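Local coordinates for Svp1-like protein 2 (Kluyveromyces lactis, PDB 4V16), which probably binds phosphatidylinositol 3,5-bisphosphate through its beta-propeller and so associates with membranes, with a likely part in protein transport, at residues W81-V84 against K85-D88; Y147-E150 against F151-G154; F218-L222 against D223-I227. One frame throughout, in Å; residues are numbered along the deposited sequence.

Contact 1 (W81-V84 against K85-D88); sequences WDDV and KKQD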
loop_
_atom_site.group_PDB
_atom_site.type_symbol
_atom_site.label_atom_id
_atom_site.label_comp_id
_atom_site.label_asym_id
_atom_site.label_seq_id
_atom_site.Cartn_x
_atom_site.Cartn_y
_atom_site.Cartn_z
ATOM N N TRP A 81 -0.684 -0.887 20.005
ATOM C CA TRP A 81 -0.054 0.091 20.883
ATOM C C TRP A 81 -0.875 1.378 20.972
ATOM O O TRP A 81 -1.329 1.908 19.957
ATOM C CB TRP A 81 1.362 0.385 20.375
ATOM C CG TRP A 81 2.150 1.383 21.176
ATOM C CD1 TRP A 81 2.313 2.712 20.903
ATOM C CD2 TRP A 81 2.908 1.123 22.363
ATOM N NE1 TRP A 81 3.117 3.296 21.851
ATOM C CE2 TRP A 81 3.495 2.342 22.759
ATOM C CE3 TRP A 81 3.143 -0.020 23.132
ATOM C CZ2 TRP A 81 4.301 2.449 23.891
ATOM C CZ3 TRP A 81 3.943 0.088 24.257
ATOM C CH2 TRP A 81 4.512 1.314 24.625
ATOM N N ASP A 82 -1.074 1.862 22.194
ATOM C CA ASP A 82 -1.748 3.133 22.421
ATOM C C ASP A 82 -0.699 4.235 22.513
ATOM O O ASP A 82 0.190 4.193 23.363
ATOM C CB ASP A 82 -2.597 3.075 23.693
ATOM C CG ASP A 82 -3.545 4.256 23.822
ATOM O OD1 ASP A 82 -3.152 5.385 23.466
ATOM O OD2 ASP A 82 -4.690 4.052 24.278
ATOM N N ASP A 83 -0.818 5.226 21.637
ATOM C CA ASP A 83 0.227 6.227 21.456
ATOM C C ASP A 83 0.241 7.294 22.554
ATOM O O ASP A 83 1.255 7.966 22.753
ATOM C CB ASP A 83 0.063 6.893 20.084
ATOM C CG ASP A 83 1.265 7.724 19.689
ATOM O OD1 ASP A 83 2.365 7.480 20.229
ATOM O OD2 ASP A 83 1.109 8.618 18.828
ATOM N N VAL A 84 -0.877 7.456 23.258
ATOM C CA VAL A 84 -0.962 8.450 24.326
ATOM C C VAL A 84 -0.782 7.781 25.687
ATOM O O VAL A 84 -0.108 8.322 26.565
ATOM C CB VAL A 84 -2.306 9.230 24.286
ATOM C CG1 VAL A 84 -3.503 8.299 24.336
ATOM C CG2 VAL A 84 -2.370 10.246 25.414
ATOM N N LYS A 85 -1.380 6.605 25.858
ATOM C CA LYS A 85 -1.180 5.817 27.069
ATOM C C LYS A 85 0.241 5.261 27.114
ATOM O O LYS A 85 0.765 4.959 28.187
ATOM C CB LYS A 85 -2.181 4.664 27.151
ATOM C CG LYS A 85 -3.586 5.041 27.595
ATOM C CD LYS A 85 -4.405 3.779 27.863
ATOM C CE LYS A 85 -5.753 4.085 28.491
ATOM N NZ LYS A 85 -6.723 4.655 27.516
ATOM N N LYS A 86 0.853 5.126 25.939
ATOM C CA LYS A 86 2.215 4.620 25.828
ATOM C C LYS A 86 2.302 3.182 26.363
ATOM O O LYS A 86 3.241 2.818 27.073
ATOM C CB LYS A 86 3.180 5.561 26.566
ATOM C CG LYS A 86 4.215 6.226 25.676
ATOM C CD LYS A 86 3.573 7.233 24.739
ATOM C CE LYS A 86 4.617 8.130 24.092
ATOM N NZ LYS A 86 4.073 8.914 22.949
ATOM N N GLN A 87 1.316 2.363 26.004
ATOM C CA GLN A 87 1.285 0.965 26.428
ATOM C C GLN A 87 0.484 0.096 25.460
ATOM O O GLN A 87 -0.208 0.604 24.578
ATOM C CB GLN A 87 0.690 0.845 27.832
ATOM C CG GLN A 87 -0.809 1.090 27.897
ATOM C CD GLN A 87 -1.362 0.905 29.293
ATOM O OE1 GLN A 87 -0.614 0.710 30.251
ATOM N NE2 GLN A 87 -2.684 0.958 29.417
ATOM N N ASP A 88 0.577 -1.218 25.641
ATOM C CA ASP A 88 -0.180 -2.159 24.826
ATOM C C ASP A 88 -1.655 -2.131 25.203
ATOM O O ASP A 88 -2.003 -1.978 26.373
ATOM C CB ASP A 88 0.364 -3.584 24.987
ATOM C CG ASP A 88 1.785 -3.734 24.475
ATOM O OD1 ASP A 88 2.150 -3.042 23.502
ATOM O OD2 ASP A 88 2.536 -4.556 25.045
#
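The indole of W81, its CG anti to the backbone N (chi1 180°), lies with one face over the returning backbone of K86 and Q87, CZ2 3.3 Å from K86 C and CE3 3.5 Å from Q87 C. At the ring edge, in its plane, D88 OD1 approaches W81 CE3 to 3.2 Å, and the D88 carboxylate is turned 75° from the indole. An alanine in place of W81 would probably leave the K86-Q87 backbone without its aromatic cover and the D88 carboxylate without the edge it rests against. D82 points to the opposite face of the hairpin. Its OD1 accepts from V84 N close to the carboxylate plane and from K85 N, 3.2 Å away, from well above that plane; N66 ND2 is a further donor to the same atom. D82 OD2 lies 3.6 Å from K85 CD, and its salt bridge to K85 NZ is long. K86 runs side by side with D83, and K86 NZ bonds to D83 O at 3.0 Å and forms a salt bridge with D83 OD1. The backbones are joined by a nearly straight bond from D82 N to Q87 O (2.8 Å), while K86 N and Q87 N both bond weakly to D82 O. The arrangement is that of a beta hairpin closed by an Asx turn at D82 and a G1 beta bulge, with K86 in the left-handed conformation.

Contact 2 (Y147-E150 against F151-G154); sequences YSNE and FNLG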
loop_
_atom_site.group_PDB
_atom_site.type_symbol
_atom_site.label_atom_id
_atom_site.label_comp_id
_atom_site.label_asym_id
_atom_site.label_seq_id
_atom_site.Cartn_x
_atom_site.Cartn_y
_atom_site.Cartn_z
ATOM N N TYR A 147 -8.331 -10.300 -2.490
ATOM C CA TYR A 147 -7.256 -11.279 -2.398
ATOM C C TYR A 147 -7.278 -12.201 -3.612
ATOM O O TYR A 147 -8.309 -12.353 -4.269
ATOM C CB TYR A 147 -7.370 -12.093 -1.102
ATOM C CG TYR A 147 -8.621 -12.944 -1.001
ATOM C CD1 TYR A 147 -9.790 -12.434 -0.452
ATOM C CD2 TYR A 147 -8.628 -14.261 -1.444
ATOM C CE1 TYR A 147 -10.934 -13.208 -0.354
ATOM C CE2 TYR A 147 -9.767 -15.043 -1.350
ATOM C CZ TYR A 147 -10.916 -14.512 -0.804
ATOM O OH TYR A 147 -12.050 -15.286 -0.711
ATOM N N SER A 148 -6.131 -12.805 -3.910
ATOM C CA SER A 148 -6.013 -13.718 -5.041
ATOM C C SER A 148 -6.388 -15.141 -4.633
ATOM O O SER A 148 -6.101 -15.571 -3.516
ATOM C CB SER A 148 -4.589 -13.686 -5.605
ATOM O OG SER A 148 -3.628 -13.956 -4.598
ATOM N N ASN A 149 -7.038 -15.862 -5.542
ATOM C CA ASN A 149 -7.397 -17.257 -5.308
ATOM C C ASN A 149 -6.146 -18.092 -5.050
ATOM O O ASN A 149 -5.095 -17.830 -5.631
ATOM C CB ASN A 149 -8.174 -17.811 -6.501
ATOM C CG ASN A 149 -8.597 -19.248 -6.304
ATOM O OD1 ASN A 149 -7.843 -20.176 -6.602
ATOM N ND2 ASN A 149 -9.810 -19.443 -5.802
ATOM N N GLU A 150 -6.256 -19.095 -4.181
ATOM C CA GLU A 150 -5.072 -19.811 -3.712
ATOM C C GLU A 150 -4.476 -20.746 -4.766
ATOM O O GLU A 150 -3.319 -21.158 -4.641
ATOM C CB GLU A 150 -5.392 -20.604 -2.441
ATOM C CG GLU A 150 -6.409 -21.719 -2.619
ATOM C CD GLU A 150 -6.409 -22.708 -1.461
ATOM O OE1 GLU A 150 -5.326 -22.966 -0.887
ATOM O OE2 GLU A 150 -7.493 -23.239 -1.131
ATOM N N PHE A 151 -5.253 -21.073 -5.796
ATOM C CA PHE A 151 -4.779 -21.949 -6.867
ATOM C C PHE A 151 -4.849 -21.260 -8.229
ATOM O O PHE A 151 -3.980 -21.461 -9.078
ATOM C CB PHE A 151 -5.583 -23.253 -6.884
ATOM C CG PHE A 151 -5.376 -24.104 -5.660
ATOM C CD1 PHE A 151 -4.106 -24.534 -5.305
ATOM C CD2 PHE A 151 -6.449 -24.479 -4.870
ATOM C CE1 PHE A 151 -3.913 -25.313 -4.180
ATOM C CE2 PHE A 151 -6.261 -25.258 -3.744
ATOM C CZ PHE A 151 -4.991 -25.676 -3.400
ATOM N N ASN A 152 -5.881 -20.446 -8.429
ATOM C CA ASN A 152 -6.012 -19.657 -9.649
ATOM C C ASN A 152 -5.436 -18.261 -9.434
ATOM O O ASN A 152 -6.170 -17.292 -9.240
ATOM C CB ASN A 152 -7.476 -19.580 -10.080
ATOM C CG ASN A 152 -8.127 -20.949 -10.170
ATOM O OD1 ASN A 152 -9.234 -21.158 -9.671
ATOM N ND2 ASN A 152 -7.434 -21.895 -10.799
ATOM N N LEU A 153 -4.110 -18.171 -9.478
ATOM C CA LEU A 153 -3.393 -16.962 -9.086
ATOM C C LEU A 153 -3.726 -15.747 -9.948
ATOM O O LEU A 153 -3.460 -14.612 -9.555
ATOM C CB LEU A 153 -1.887 -17.216 -9.134
ATOM C CG LEU A 153 -1.367 -18.406 -8.322
ATOM C CD1 LEU A 153 0.148 -18.460 -8.422
ATOM C CD2 LEU A 153 -1.809 -18.333 -6.868
ATOM N N GLY A 154 -4.299 -15.985 -11.121
ATOM C CA GLY A 154 -4.701 -14.902 -12.000
ATOM C C GLY A 154 -6.022 -14.289 -11.577
ATOM O O GLY A 154 -6.369 -13.189 -12.010
#
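An Asx turn at N149 carries the chain out of strand 144-148 into the loop before strand 155-160, the link between the two central strands of a propeller blade, with the N149 side chain gripping the backbones of F151 and N152. N149 OD1 accepts from F151 N at 2.9 Å and from N152 N at 2.7 Å. The two donors differ in approach: F151 N stands above the carbonyl plane of the amide, whereas N152 N is tilted only 20° from it and gives the straighter bond. N149 CG is anti to its own backbone N (chi1 -179°), which directs OD1 toward the amides of F151 and N152. The other end of the amide is held too, since N149 ND2 bonds to H157 NE2 on strand 155-160; with both ends engaged, rotation of the amide is probably restricted. L153 turns back across the loop, and its CD2 rests 3.5 Å from N149 O. It also looks beyond the blade: its side chain touches P181 and its backbone bonds with V182, at the start of the next blade. E150 and F151 run alongside each other. The E150 carboxylate is stacked on the phenyl ring with planes 18° apart, E150 CD lies 3.4 Å from F151 CE2, and E150 CG makes a CH-pi contact over the ring face, 3.9 Å from the F151 centroid.

Contact 3 (F218-L222 against D223-I227); sequences FRRGL and DRTSI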
loop_
_atom_site.group_PDB
_atom_site.type_symbol
_atom_site.label_atom_id
_atom_site.label_comp_id
_atom_site.label_asym_id
_atom_site.label_seq_id
_atom_site.Cartn_x
_atom_site.Cartn_y
_atom_site.Cartn_z
ATOM N N PHE A 218 -4.456 -0.320 -19.216
ATOM C CA PHE A 218 -3.309 0.513 -19.555
ATOM C C PHE A 218 -2.129 -0.324 -20.036
ATOM O O PHE A 218 -2.052 -1.523 -19.763
ATOM C CB PHE A 218 -2.890 1.352 -18.350
ATOM C CG PHE A 218 -3.965 2.270 -17.848
ATOM C CD1 PHE A 218 -4.366 3.363 -18.599
ATOM C CD2 PHE A 218 -4.568 2.046 -16.621
ATOM C CE1 PHE A 218 -5.354 4.211 -18.140
ATOM C CE2 PHE A 218 -5.555 2.892 -16.156
ATOM C CZ PHE A 218 -5.947 3.976 -16.916
ATOM N N ARG A 219 -1.215 0.319 -20.753
ATOM C CA ARG A 219 -0.003 -0.330 -21.233
ATOM C C ARG A 219 1.219 0.418 -20.705
ATOM O O ARG A 219 1.508 1.535 -21.134
ATOM C CB ARG A 219 0.005 -0.383 -22.761
ATOM C CG ARG A 219 1.117 -1.229 -23.348
ATOM C CD ARG A 219 0.651 -1.967 -24.593
ATOM N NE ARG A 219 1.712 -2.787 -25.170
ATOM C CZ ARG A 219 2.140 -3.935 -24.651
ATOM N NH1 ARG A 219 1.607 -4.408 -23.532
ATOM N NH2 ARG A 219 3.111 -4.611 -25.250
ATOM N N ARG A 220 1.925 -0.196 -19.760
ATOM C CA ARG A 220 3.081 0.442 -19.138
ATOM C C ARG A 220 4.249 0.536 -20.113
ATOM O O ARG A 220 4.928 1.555 -20.179
ATOM C CB ARG A 220 3.511 -0.324 -17.886
ATOM C CG ARG A 220 4.689 0.308 -17.140
ATOM C CD ARG A 220 5.596 -0.742 -16.526
ATOM N NE ARG A 220 6.113 -1.684 -17.520
ATOM C CZ ARG A 220 7.168 -1.459 -18.298
ATOM N NH1 ARG A 220 7.835 -0.316 -18.218
ATOM N NH2 ARG A 220 7.555 -2.383 -19.166
ATOM N N GLY A 221 4.482 -0.538 -20.858
ATOM C CA GLY A 221 5.585 -0.587 -21.799
ATOM C C GLY A 221 5.581 -1.894 -22.564
ATOM O O GLY A 221 4.747 -2.761 -22.310
ATOM N N LEU A 222 6.512 -2.039 -23.500
ATOM C CA LEU A 222 6.581 -3.244 -24.317
ATOM C C LEU A 222 7.312 -4.361 -23.584
ATOM O O LEU A 222 6.883 -5.515 -23.607
ATOM C CB LEU A 222 7.274 -2.949 -25.648
ATOM C CG LEU A 222 6.556 -1.979 -26.587
ATOM C CD1 LEU A 222 7.401 -1.746 -27.824
ATOM C CD2 LEU A 222 5.180 -2.500 -26.973
ATOM N N ASP A 223 8.416 -4.012 -22.932
ATOM C CA ASP A 223 9.236 -5.000 -22.241
ATOM C C ASP A 223 8.657 -5.321 -20.868
ATOM O O ASP A 223 7.917 -4.524 -20.291
ATOM C CB ASP A 223 10.685 -4.513 -22.113
ATOM C CG ASP A 223 10.787 -3.062 -21.673
ATOM O OD1 ASP A 223 9.897 -2.586 -20.935
ATOM O OD2 ASP A 223 11.765 -2.394 -22.072
ATOM N N ARG A 224 8.997 -6.497 -20.354
ATOM C CA ARG A 224 8.471 -6.959 -19.078
ATOM C C ARG A 224 9.291 -6.428 -17.907
ATOM O O ARG A 224 10.522 -6.406 -17.949
ATOM C CB ARG A 224 8.436 -8.487 -19.045
ATOM C CG ARG A 224 7.391 -9.089 -19.967
ATOM C CD ARG A 224 7.503 -10.603 -20.030
ATOM N NE ARG A 224 8.780 -11.031 -20.592
ATOM C CZ ARG A 224 9.106 -12.297 -20.836
ATOM N NH1 ARG A 224 8.248 -13.273 -20.569
ATOM N NH2 ARG A 224 10.295 -12.587 -21.348
ATOM N N THR A 225 8.584 -6.002 -16.865
ATOM C CA THR A 225 9.203 -5.467 -15.660
ATOM C C THR A 225 8.397 -5.880 -14.440
ATOM O O THR A 225 7.208 -6.177 -14.546
ATOM C CB THR A 225 9.287 -3.928 -15.695
ATOM O OG1 THR A 225 7.982 -3.382 -15.924
ATOM C CG2 THR A 225 10.235 -3.457 -16.790
ATOM N N SER A 226 9.046 -5.904 -13.281
ATOM C CA SER A 226 8.337 -6.093 -12.025
ATOM C C SER A 226 7.906 -4.729 -11.497
ATOM O O SER A 226 8.699 -3.788 -11.464
ATOM C CB SER A 226 9.210 -6.821 -11.001
ATOM O OG SER A 226 10.390 -6.090 -10.722
ATOM N N ILE A 227 6.644 -4.630 -11.096
ATOM C CA ILE A 227 6.081 -3.371 -10.625
ATOM C C ILE A 227 6.270 -3.221 -9.118
ATOM O O ILE A 227 5.860 -4.081 -8.339
ATOM C CB ILE A 227 4.591 -3.277 -10.993
ATOM C CG1 ILE A 227 4.456 -3.103 -12.508
ATOM C CG2 ILE A 227 3.917 -2.114 -10.276
ATOM C CD1 ILE A 227 3.085 -3.431 -13.045
#
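R220, the second arginine of the FRRG motif (residues 218-221), the signature through which PROPPINs bind phosphoinositides, forms a salt bridge with D223 just beyond it. R220 NH2 donates to D223 OD1 at 2.9 Å with an N-H...O angle of 160°, and the acceptor lies in the guanidinium plane. The two side chains cross at about a right angle, yet the guanidinium and carboxylate planes are only 10° apart, so the charged groups meet nearly coplanar. T225 adds a contact from a different direction: its OG1 sits over one face of the guanidinium, toward the rim, 3.0 Å from R220 NE, a placement from which no hydrogen bond to that nitrogen forms. T225 CG2 also touches the group, 3.7 Å from R220 NH2. R220 NE instead donates to G201 O, which leaves the guanidinium tied on two sides and probably fixes its plane. The R220 chain is bent twice on its way there and touches S243 on strand 238-243, so it bridges from the end of one blade to the body of the next.

Further out, D223 OD2 makes a salt bridge with K245 NZ, which probably helps to hold the carboxylate, shared in this way between two cations. The T225 backbone bonds with that of D200, and its side chain rests on S243 and D244. In this family the two arginines probably serve two separate phosphoinositide sites. The first arginine, R219, has G221 O 3.6 Å above the centre of its guanidinium plane.

Overall arrangement
Followed from the N terminus, the three contacts come in series, none nested in or crossing another, each closing a short loop of a propeller built from four-stranded antiparallel sheets. Contact 1 closes the hairpin between strands 77-82 and 87-93, the last two of their blade. Contact 2 shapes the turn joining strands 144-148 and 155-160, the middle pair of a later blade. Contact 3 lies between blades, where strand 214-219 hands over to strand 227-232. Contacts 2 and 3 have centres about 21 Å apart, whereas contacts 1 and 3, with centres about 44 Å apart, lie on opposite sides of the chain's centre.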